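Local coordinates for conserved hypothetical protein (Caulobacter vibrioides, PDB 1XFJ) that probably acts as a purine nucleoside phosphorylase of the YfiH/LACC1 family, splitting inosine and methylthioadenosine with phosphate and deaminating adenosine, at residues A[80-88]-A[98-106]; A[168-179]-A[193-204]. All coordinates share one frame; numbering follows the deposited sequence.

Contact 1. Residues A[80-88]-A[98-106]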
loop_
_atom_site.group_PDB
_atom_site.type_symbol
_atom_site.label_atom_id
_atom_site.label_comp_id
_atom_site.label_asym_id
_atom_site.label_seq_id
_atom_site.Cartn_x
_atom_site.Cartn_y
_atom_site.Cartn_z
ATOM N N ILE A 80 -10.451 -1.309 -8.221
ATOM C CA ILE A 80 -9.965 -1.722 -9.535
ATOM C C ILE A 80 -8.557 -2.317 -9.479
ATOM O O ILE A 80 -7.605 -1.662 -9.046
ATOM C CB ILE A 80 -9.950 -0.533 -10.523
ATOM C CG1 ILE A 80 -11.362 0.038 -10.674
ATOM C CG2 ILE A 80 -9.407 -0.984 -11.873
ATOM C CD1 ILE A 80 -11.421 1.302 -11.515
ATOM N N ALA A 81 -8.441 -3.566 -9.920
ATOM C CA ALA A 81 -7.163 -4.266 -9.943
ATOM C C ALA A 81 -6.751 -4.446 -11.395
ATOM O O ALA A 81 -7.444 -5.114 -12.169
ATOM C CB ALA A 81 -7.290 -5.624 -9.257
ATOM N N ILE A 82 -5.616 -3.854 -11.753
ATOM C CA ILE A 82 -5.096 -3.910 -13.113
ATOM C C ILE A 82 -3.971 -4.930 -13.258
ATOM O O ILE A 82 -3.132 -5.078 -12.369
ATOM C CB ILE A 82 -4.543 -2.528 -13.542
ATOM C CG1 ILE A 82 -5.621 -1.454 -13.369
ATOM C CG2 ILE A 82 -4.072 -2.579 -14.988
ATOM C CD1 ILE A 82 -6.857 -1.680 -14.202
ATOM N N VAL A 83 -3.959 -5.634 -14.385
ATOM C CA VAL A 83 -2.919 -6.615 -14.650
ATOM C C VAL A 83 -1.805 -5.951 -15.452
ATOM O O VAL A 83 -2.067 -5.231 -16.417
ATOM C CB VAL A 83 -3.464 -7.816 -15.456
ATOM C CG1 VAL A 83 -2.314 -8.686 -15.940
ATOM C CG2 VAL A 83 -4.404 -8.637 -14.586
ATOM N N ALA A 84 -0.566 -6.189 -15.037
ATOM C CA ALA A 84 0.598 -5.636 -15.714
ATOM C C ALA A 84 1.481 -6.776 -16.212
ATOM O O ALA A 84 2.051 -7.514 -15.414
ATOM C CB ALA A 84 1.389 -4.745 -14.757
ATOM N N ASP A 85 1.583 -6.925 -17.529
ATOM C CA ASP A 85 2.418 -7.976 -18.104
ATOM C C ASP A 85 3.617 -7.349 -18.802
ATOM O O ASP A 85 4.347 -8.015 -19.533
ATOM C CB ASP A 85 1.622 -8.819 -19.104
ATOM C CG ASP A 85 0.970 -7.982 -20.182
ATOM O OD1 ASP A 85 1.629 -7.055 -20.697
ATOM O OD2 ASP A 85 -0.200 -8.258 -20.524
ATOM N N GLY A 86 3.805 -6.057 -18.566
ATOM C CA GLY A 86 4.912 -5.341 -19.166
ATOM C C GLY A 86 4.957 -3.919 -18.652
ATOM O O GLY A 86 4.114 -3.514 -17.855
ATOM N N SER A 87 5.941 -3.156 -19.113
ATOM C CA SER A 87 6.094 -1.772 -18.689
ATOM C C SER A 87 4.999 -0.873 -19.256
ATOM O O SER A 87 4.515 -1.093 -20.368
ATOM C CB SER A 87 7.460 -1.247 -19.130
ATOM O OG SER A 87 7.608 -1.348 -20.533
ATOM N N TRP A 88 4.608 0.134 -18.481
ATOM C CA TRP A 88 3.588 1.084 -18.913
ATOM C C TRP A 88 4.256 2.408 -19.260
ATOM O O TRP A 88 3.587 3.380 -19.607
ATOM C CB TRP A 88 2.555 1.331 -17.809
ATOM C CG TRP A 88 1.707 0.149 -17.463
ATOM C CD1 TRP A 88 1.267 -0.824 -18.313
ATOM C CD2 TRP A 88 1.134 -0.146 -16.185
ATOM N NE1 TRP A 88 0.454 -1.707 -17.644
ATOM C CE2 TRP A 88 0.354 -1.313 -16.336
ATOM C CE3 TRP A 88 1.201 0.465 -14.924
ATOM C CZ2 TRP A 88 -0.354 -1.885 -15.273
ATOM C CZ3 TRP A 88 0.495 -0.104 -13.867
ATOM C CH2 TRP A 88 -0.272 -1.268 -14.051
ATOM N N VAL A 98 -2.042 -3.469 -8.552
ATOM C CA VAL A 98 -1.291 -3.899 -9.725
ATOM C C VAL A 98 -0.954 -5.374 -9.548
ATOM O O VAL A 98 -0.307 -5.759 -8.575
ATOM C CB VAL A 98 0.003 -3.073 -9.893
ATOM C CG1 VAL A 98 0.752 -3.520 -11.144
ATOM C CG2 VAL A 98 -0.343 -1.591 -9.993
ATOM N N VAL A 99 -1.409 -6.193 -10.493
ATOM C CA VAL A 99 -1.199 -7.638 -10.439
ATOM C C VAL A 99 -0.367 -8.124 -11.617
ATOM O O VAL A 99 -0.507 -7.618 -12.724
ATOM C CB VAL A 99 -2.561 -8.367 -10.462
ATOM C CG1 VAL A 99 -2.364 -9.862 -10.344
ATOM C CG2 VAL A 99 -3.443 -7.845 -9.336
ATOM N N SER A 100 0.487 -9.116 -11.386
ATOM C CA SER A 100 1.315 -9.628 -12.469
ATOM C C SER A 100 1.827 -11.046 -12.264
ATOM O O SER A 100 2.012 -11.504 -11.136
ATOM C CB SER A 100 2.508 -8.695 -12.702
ATOM O OG SER A 100 3.298 -9.141 -13.796
ATOM N N LYS A 101 2.050 -11.731 -13.381
ATOM C CA LYS A 101 2.582 -13.089 -13.391
ATOM C C LYS A 101 3.800 -13.030 -14.306
ATOM O O LYS A 101 4.356 -14.055 -14.702
ATOM C CB LYS A 101 1.558 -14.068 -13.969
ATOM C CG LYS A 101 1.252 -13.852 -15.445
ATOM C CD LYS A 101 0.272 -14.894 -15.971
ATOM C CE LYS A 101 -0.065 -14.653 -17.434
ATOM N NZ LYS A 101 -0.994 -15.688 -17.965
ATOM N N THR A 102 4.210 -11.810 -14.634
ATOM C CA THR A 102 5.339 -11.589 -15.530
ATOM C C THR A 102 6.633 -11.230 -14.800
ATOM O O THR A 102 6.692 -10.242 -14.069
ATOM C CB THR A 102 5.009 -10.458 -16.524
ATOM O OG1 THR A 102 3.784 -10.766 -17.203
ATOM C CG2 THR A 102 6.127 -10.294 -17.542
ATOM N N PRO A 103 7.689 -12.038 -14.990
ATOM C CA PRO A 103 8.973 -11.767 -14.336
ATOM C C PRO A 103 9.501 -10.406 -14.783
ATOM O O PRO A 103 9.371 -10.038 -15.952
ATOM C CB PRO A 103 9.856 -12.916 -14.823
ATOM C CG PRO A 103 8.872 -14.035 -15.002
ATOM C CD PRO A 103 7.721 -13.336 -15.687
ATOM N N GLY A 104 10.081 -9.656 -13.853
ATOM C CA GLY A 104 10.610 -8.350 -14.199
ATOM C C GLY A 104 9.672 -7.204 -13.881
ATOM O O GLY A 104 10.116 -6.080 -13.639
ATOM N N VAL A 105 8.371 -7.477 -13.886
ATOM C CA VAL A 105 7.387 -6.445 -13.586
ATOM C C VAL A 105 7.357 -6.151 -12.092
ATOM O O VAL A 105 7.253 -7.062 -11.272
ATOM C CB VAL A 105 5.971 -6.866 -14.038
ATOM C CG1 VAL A 105 4.939 -5.869 -13.521
ATOM C CG2 VAL A 105 5.917 -6.934 -15.552
ATOM N N ILE A 106 7.458 -4.874 -11.747
ATOM C CA ILE A 106 7.432 -4.458 -10.353
ATOM C C ILE A 106 6.059 -3.859 -10.072
ATOM O O ILE A 106 5.734 -2.790 -10.579
ATOM C CB ILE A 106 8.504 -3.386 -10.066
ATOM C CG1 ILE A 106 9.888 -3.916 -10.442
ATOM C CG2 ILE A 106 8.475 -3.002 -8.596
ATOM C CD1 ILE A 106 10.980 -2.859 -10.382
HETATM O O HOH W 1 1.275 -10.570 -15.863
#
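Ser100 turns its hydroxyl anti to the backbone N (chi1 -177°), which carries OG to the carbonyl of Ala84, and Val98, whose CG1 is likewise anti to N (chi1 -179°), sets that methyl against both Ala84 CB and the Trp88 ring. Ser100 OG donates to Ala84 O at 2.6 Å, almost straight down the C=O bond. The same OG accepts from Thr102 N at 2.9 Å, an ST turn, so one hydroxyl joins the residue just after strand 81-83 to the bend that follows strand 97-100. Water 1 gives Ala84 O a second donor, accepts from Lys101 N and meets Thr102 OG1 at 2.9 Å. Earlier in the strands the pairing is parallel: Val99 takes both bonds, its N giving to Ile82 O at 2.8 Å and its O receiving Ala84 N at 2.7 Å. Val98 CG1 lies 3.9 Å from Ala84 CB and 3.8 Å from Trp88 CH2, the indole and the valine arriving from opposite directions. Val105 CG1 reaches Ala84 CB from the far end of the type II turn 102-105. Strand 81-83 is the outermost of a six-stranded mixed sheet; helix 141-151 packs on the Val83 and Val99 side through Arg148. Where the strand pairing stops, a serine hydroxyl and a water take over from backbone amides, so Ala84 O still accepts two hydrogen bonds as the two chains diverge.

Contact 2. Residues A[168-179]-A[193-204]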
loop_
_atom_site.group_PDB
_atom_site.type_symbol
_atom_site.label_atom_id
_atom_site.label_comp_id
_atom_site.label_asym_id
_atom_site.label_seq_id
_atom_site.Cartn_x
_atom_site.Cartn_y
_atom_site.Cartn_z
ATOM N N GLY A 168 -1.605 3.995 12.193
ATOM C CA GLY A 168 -1.974 3.034 13.219
ATOM C C GLY A 168 -3.214 3.319 14.042
ATOM O O GLY A 168 -3.722 4.438 14.049
ATOM N N PRO A 169 -3.719 2.306 14.764
ATOM C CA PRO A 169 -4.913 2.428 15.608
ATOM C C PRO A 169 -4.796 3.472 16.711
ATOM O O PRO A 169 -5.802 3.903 17.272
ATOM C CB PRO A 169 -5.095 1.015 16.157
ATOM C CG PRO A 169 -3.702 0.467 16.165
ATOM C CD PRO A 169 -3.172 0.942 14.835
ATOM N N LYS A 170 -3.572 3.881 17.027
ATOM C CA LYS A 170 -3.376 4.892 18.060
ATOM C C LYS A 170 -3.326 6.270 17.411
ATOM O O LYS A 170 -3.329 7.293 18.100
ATOM C CB LYS A 170 -2.068 4.642 18.818
ATOM C CG LYS A 170 -0.806 4.871 17.993
ATOM C CD LYS A 170 0.447 4.531 18.791
ATOM C CE LYS A 170 1.716 4.746 17.978
ATOM N NZ LYS A 170 1.926 6.181 17.650
ATOM N N SER A 171 -3.294 6.289 16.082
ATOM C CA SER A 171 -3.192 7.538 15.334
ATOM C C SER A 171 -4.375 7.918 14.449
ATOM O O SER A 171 -4.567 9.096 14.142
ATOM C CB SER A 171 -1.937 7.492 14.454
ATOM O OG SER A 171 -0.755 7.387 15.232
ATOM N N TYR A 172 -5.162 6.929 14.039
ATOM C CA TYR A 172 -6.280 7.170 13.128
ATOM C C TYR A 172 -7.595 7.616 13.773
ATOM O O TYR A 172 -8.475 6.798 14.041
ATOM C CB TYR A 172 -6.516 5.908 12.290
ATOM C CG TYR A 172 -7.205 6.143 10.959
ATOM C CD1 TYR A 172 -7.651 7.412 10.592
ATOM C CD2 TYR A 172 -7.427 5.086 10.076
ATOM C CE1 TYR A 172 -8.305 7.624 9.381
ATOM C CE2 TYR A 172 -8.078 5.286 8.861
ATOM C CZ TYR A 172 -8.517 6.554 8.524
ATOM O OH TYR A 172 -9.186 6.751 7.344
ATOM N N GLU A 173 -7.730 8.918 14.002
ATOM C CA GLU A 173 -8.947 9.461 14.599
ATOM C C GLU A 173 -10.009 9.683 13.525
ATOM O O GLU A 173 -9.708 10.201 12.446
ATOM C CB GLU A 173 -8.649 10.791 15.296
ATOM C CG GLU A 173 -9.868 11.406 15.966
ATOM C CD GLU A 173 -9.566 12.730 16.632
ATOM O OE1 GLU A 173 -9.482 13.754 15.922
ATOM O OE2 GLU A 173 -9.403 12.742 17.870
ATOM N N VAL A 174 -11.247 9.290 13.818
ATOM C CA VAL A 174 -12.343 9.465 12.869
ATOM C C VAL A 174 -13.617 9.928 13.571
ATOM O O VAL A 174 -13.718 9.866 14.800
ATOM C CB VAL A 174 -12.639 8.153 12.102
ATOM C CG1 VAL A 174 -11.378 7.667 11.401
ATOM C CG2 VAL A 174 -13.163 7.095 13.055
ATOM N N GLY A 175 -14.583 10.397 12.782
ATOM C CA GLY A 175 -15.842 10.870 13.337
ATOM C C GLY A 175 -16.939 9.819 13.341
ATOM O O GLY A 175 -16.718 8.679 12.927
ATOM N N LEU A 176 -18.127 10.207 13.796
ATOM C CA LEU A 176 -19.260 9.291 13.880
ATOM C C LEU A 176 -19.871 8.891 12.538
ATOM O O LEU A 176 -20.441 7.808 12.413
ATOM C CB LEU A 176 -20.342 9.885 14.787
ATOM C CG LEU A 176 -19.941 10.122 16.248
ATOM C CD1 LEU A 176 -21.090 10.782 16.992
ATOM C CD2 LEU A 176 -19.573 8.801 16.909
ATOM N N GLU A 177 -19.767 9.755 11.534
ATOM C CA GLU A 177 -20.312 9.418 10.224
ATOM C C GLU A 177 -19.462 8.292 9.641
ATOM O O GLU A 177 -19.963 7.422 8.928
ATOM C CB GLU A 177 -20.281 10.635 9.295
ATOM C CG GLU A 177 -18.884 11.141 8.954
ATOM C CD GLU A 177 -18.095 11.574 10.177
ATOM O OE1 GLU A 177 -18.587 12.442 10.932
ATOM O OE2 GLU A 177 -16.980 11.046 10.383
ATOM N N PHE A 178 -18.171 8.325 9.963
ATOM C CA PHE A 178 -17.204 7.324 9.514
ATOM C C PHE A 178 -17.538 6.007 10.207
ATOM O O PHE A 178 -17.658 4.961 9.567
ATOM C CB PHE A 178 -15.790 7.769 9.900
ATOM C CG PHE A 178 -14.695 6.893 9.354
ATOM C CD1 PHE A 178 -14.000 7.259 8.205
ATOM C CD2 PHE A 178 -14.333 5.719 10.009
ATOM C CE1 PHE A 178 -12.954 6.472 7.720
ATOM C CE2 PHE A 178 -13.292 4.926 9.536
ATOM C CZ PHE A 178 -12.599 5.304 8.387
ATOM N N LEU A 179 -17.685 6.073 11.526
ATOM C CA LEU A 179 -18.024 4.902 12.333
ATOM C C LEU A 179 -19.297 4.239 11.829
ATOM O O LEU A 179 -19.340 3.033 11.573
ATOM C CB LEU A 179 -18.237 5.316 13.791
ATOM C CG LEU A 179 -18.941 4.248 14.635
ATOM C CD1 LEU A 179 -18.004 3.066 14.828
ATOM C CD2 LEU A 179 -19.362 4.831 15.972
ATOM N N PHE A 193 -13.052 -0.380 15.958
ATOM C CA PHE A 193 -13.123 0.998 16.428
ATOM C C PHE A 193 -12.868 1.011 17.928
ATOM O O PHE A 193 -13.347 0.143 18.658
ATOM C CB PHE A 193 -14.493 1.595 16.105
ATOM C CG PHE A 193 -14.690 1.882 14.646
ATOM C CD1 PHE A 193 -14.361 3.129 14.118
ATOM C CD2 PHE A 193 -15.184 0.902 13.792
ATOM C CE1 PHE A 193 -14.522 3.394 12.758
ATOM C CE2 PHE A 193 -15.347 1.157 12.430
ATOM C CZ PHE A 193 -15.017 2.404 11.911
ATOM N N LYS A 194 -12.099 1.996 18.378
ATOM C CA LYS A 194 -11.747 2.112 19.786
ATOM C C LYS A 194 -12.163 3.473 20.334
ATOM O O LYS A 194 -12.393 4.412 19.575
ATOM C CB LYS A 194 -10.237 1.922 19.936
ATOM C CG LYS A 194 -9.714 0.650 19.277
ATOM C CD LYS A 194 -8.213 0.709 19.020
ATOM C CE LYS A 194 -7.412 0.840 20.305
ATOM N NZ LYS A 194 -5.945 0.880 20.031
ATOM N N PRO A 195 -12.267 3.598 21.666
ATOM C CA PRO A 195 -12.659 4.874 22.270
ATOM C C PRO A 195 -11.751 6.004 21.789
ATOM O O PRO A 195 -10.531 5.844 21.732
ATOM C CB PRO A 195 -12.511 4.599 23.764
ATOM C CG PRO A 195 -12.878 3.147 23.858
ATOM C CD PRO A 195 -12.107 2.559 22.698
ATOM N N GLY A 196 -12.352 7.138 21.444
ATOM C CA GLY A 196 -11.581 8.268 20.956
ATOM C C GLY A 196 -11.412 9.389 21.964
ATOM O O GLY A 196 -11.721 9.233 23.145
ATOM N N ALA A 197 -10.924 10.528 21.484
ATOM C CA ALA A 197 -10.692 11.696 22.323
ATOM C C ALA A 197 -11.975 12.203 22.968
ATOM O O ALA A 197 -11.932 12.929 23.961
ATOM C CB ALA A 197 -10.052 12.805 21.499
ATOM N N SER A 198 -13.113 11.825 22.396
ATOM C CA SER A 198 -14.413 12.228 22.925
ATOM C C SER A 198 -15.484 11.302 22.366
ATOM O O SER A 198 -15.204 10.486 21.491
ATOM C CB SER A 198 -14.739 13.666 22.522
ATOM O OG SER A 198 -15.117 13.727 21.159
ATOM N N GLU A 199 -16.709 11.437 22.867
ATOM C CA GLU A 199 -17.814 10.605 22.405
ATOM C C GLU A 199 -18.092 10.837 20.926
ATOM O O GLU A 199 -18.691 9.988 20.262
ATOM C CB GLU A 199 -19.084 10.898 23.208
ATOM C CG GLU A 199 -19.043 10.454 24.664
ATOM C CD GLU A 199 -18.738 8.976 24.823
ATOM O OE1 GLU A 199 -19.154 8.178 23.957
ATOM O OE2 GLU A 199 -18.089 8.609 25.825
ATOM N N ASP A 200 -17.662 11.987 20.411
ATOM C CA ASP A 200 -17.876 12.306 19.002
ATOM C C ASP A 200 -16.767 11.755 18.120
ATOM O O ASP A 200 -16.803 11.914 16.901
ATOM C CB ASP A 200 -17.972 13.820 18.781
ATOM C CG ASP A 200 -19.273 14.407 19.286
ATOM O OD1 ASP A 200 -20.277 13.667 19.368
ATOM O OD2 ASP A 200 -19.294 15.620 19.586
ATOM N N LYS A 201 -15.784 11.109 18.736
ATOM C CA LYS A 201 -14.671 10.546 17.981
ATOM C C LYS A 201 -14.427 9.081 18.318
ATOM O O LYS A 201 -14.925 8.561 19.318
ATOM C CB LYS A 201 -13.389 11.336 18.256
ATOM C CG LYS A 201 -13.453 12.823 17.912
ATOM C CD LYS A 201 -13.596 13.056 16.417
ATOM C CE LYS A 201 -13.426 14.535 16.072
ATOM N NZ LYS A 201 -13.620 14.800 14.619
ATOM N N ARG A 202 -13.642 8.432 17.467
ATOM C CA ARG A 202 -13.265 7.036 17.631
ATOM C C ARG A 202 -11.905 6.880 16.970
ATOM O O ARG A 202 -11.519 7.706 16.148
ATOM C CB ARG A 202 -14.248 6.113 16.904
ATOM C CG ARG A 202 -15.676 6.145 17.404
ATOM C CD ARG A 202 -15.832 5.384 18.709
ATOM N NE ARG A 202 -17.241 5.238 19.058
ATOM C CZ ARG A 202 -18.029 6.241 19.436
ATOM N NH1 ARG A 202 -17.544 7.472 19.524
ATOM N NH2 ARG A 202 -19.309 6.016 19.708
ATOM N N PHE A 203 -11.178 5.833 17.345
ATOM C CA PHE A 203 -9.896 5.536 16.716
ATOM C C PHE A 203 -10.186 4.297 15.880
ATOM O O PHE A 203 -10.748 3.320 16.380
ATOM C CB PHE A 203 -8.814 5.229 17.754
ATOM C CG PHE A 203 -8.134 6.452 18.307
ATOM C CD1 PHE A 203 -7.340 7.253 17.490
ATOM C CD2 PHE A 203 -8.290 6.805 19.644
ATOM C CE1 PHE A 203 -6.711 8.391 17.998
ATOM C CE2 PHE A 203 -7.666 7.939 20.163
ATOM C CZ PHE A 203 -6.876 8.733 19.338
ATOM N N PHE A 204 -9.825 4.344 14.605
ATOM C CA PHE A 204 -10.064 3.226 13.705
ATOM C C PHE A 204 -8.784 2.430 13.502
ATOM O O PHE A 204 -7.714 3.000 13.283
ATOM C CB PHE A 204 -10.574 3.741 12.358
ATOM C CG PHE A 204 -10.833 2.661 11.344
ATOM C CD1 PHE A 204 -11.690 1.602 11.632
ATOM C CD2 PHE A 204 -10.254 2.727 10.079
ATOM C CE1 PHE A 204 -11.967 0.631 10.676
ATOM C CE2 PHE A 204 -10.526 1.758 9.116
ATOM C CZ PHE A 204 -11.384 0.710 9.414
HETATM O O HOH W 2 -6.385 3.807 19.936
HETATM O O HOH W 3 -9.942 10.305 18.962
HETATM O O HOH W 4 -18.178 13.009 14.703
#
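Leu179 sets its CD1 methyl over one face of the Phe193 ring, 3.6 Å from the centroid in a CH-pi contact, while Phe204 CD1 lies over the opposite face. This is the tight side of the three-stranded antiparallel sheet in which 201-204 lies between 173-175 and 193-195. Phe178 turns its edge to the face of Phe204, centroids 5.3 Å apart and planes at 66°, and its CD2 also meets the rim of Phe193. Tyr172, with CG anti to its N (chi1 -156°), runs alongside Phe204 and brings CE2 to 3.6 Å from Phe204 CD2; Phe182 and Trp134 extend the cluster. Antiparallel bonds hold the backbones, Val174 N to Arg202 O at 2.8 Å and Phe204 N to Tyr172 O at 2.9 Å. Leu176 CD2 and Leu179 CD2 lie over the Arg202 guanidinium, whose NH1 donates to Glu199 O and Lys201 O; both oxygens lie in the guanidinium plane, yet NH1 sits above each carbonyl plane. The periphery is looser and wetter. On the Glu173 and Lys201 face, Glu173 OE1 stops 4.5 Å from Lys201 NZ, beyond a salt bridge, and water 3 links Glu173 OE2 to Ala197 N. At the two ends of the contact, water 4 joins Leu176 N to Asp200 O and water 2 joins Pro169 O to Lys194 NZ. Cohesion thus rests on aromatic packing and strand bonds, whereas water bridges the polar fringe.

How the contacts relate
From the N terminus, the chain first reaches contact 1, where 80-88 and 98-106 close a short loop of nine intervening residues. It then runs on through strands 106-111, 115-121 and 126-132, helices 134-139 and 141-151, and strand 160-163 before contact 2 opens; there 168-179 and 193-204 close a second loop, which contains the rest of helix 176-185. The two are in series, neither nested nor crossed. Contact 1 pairs the edge of the six-stranded sheet, whereas contact 2 builds a separate three-stranded sheet with its helix. They lie on opposite sides of the chain's centre, centres 36 Å apart and nearest atoms about 18 Å apart.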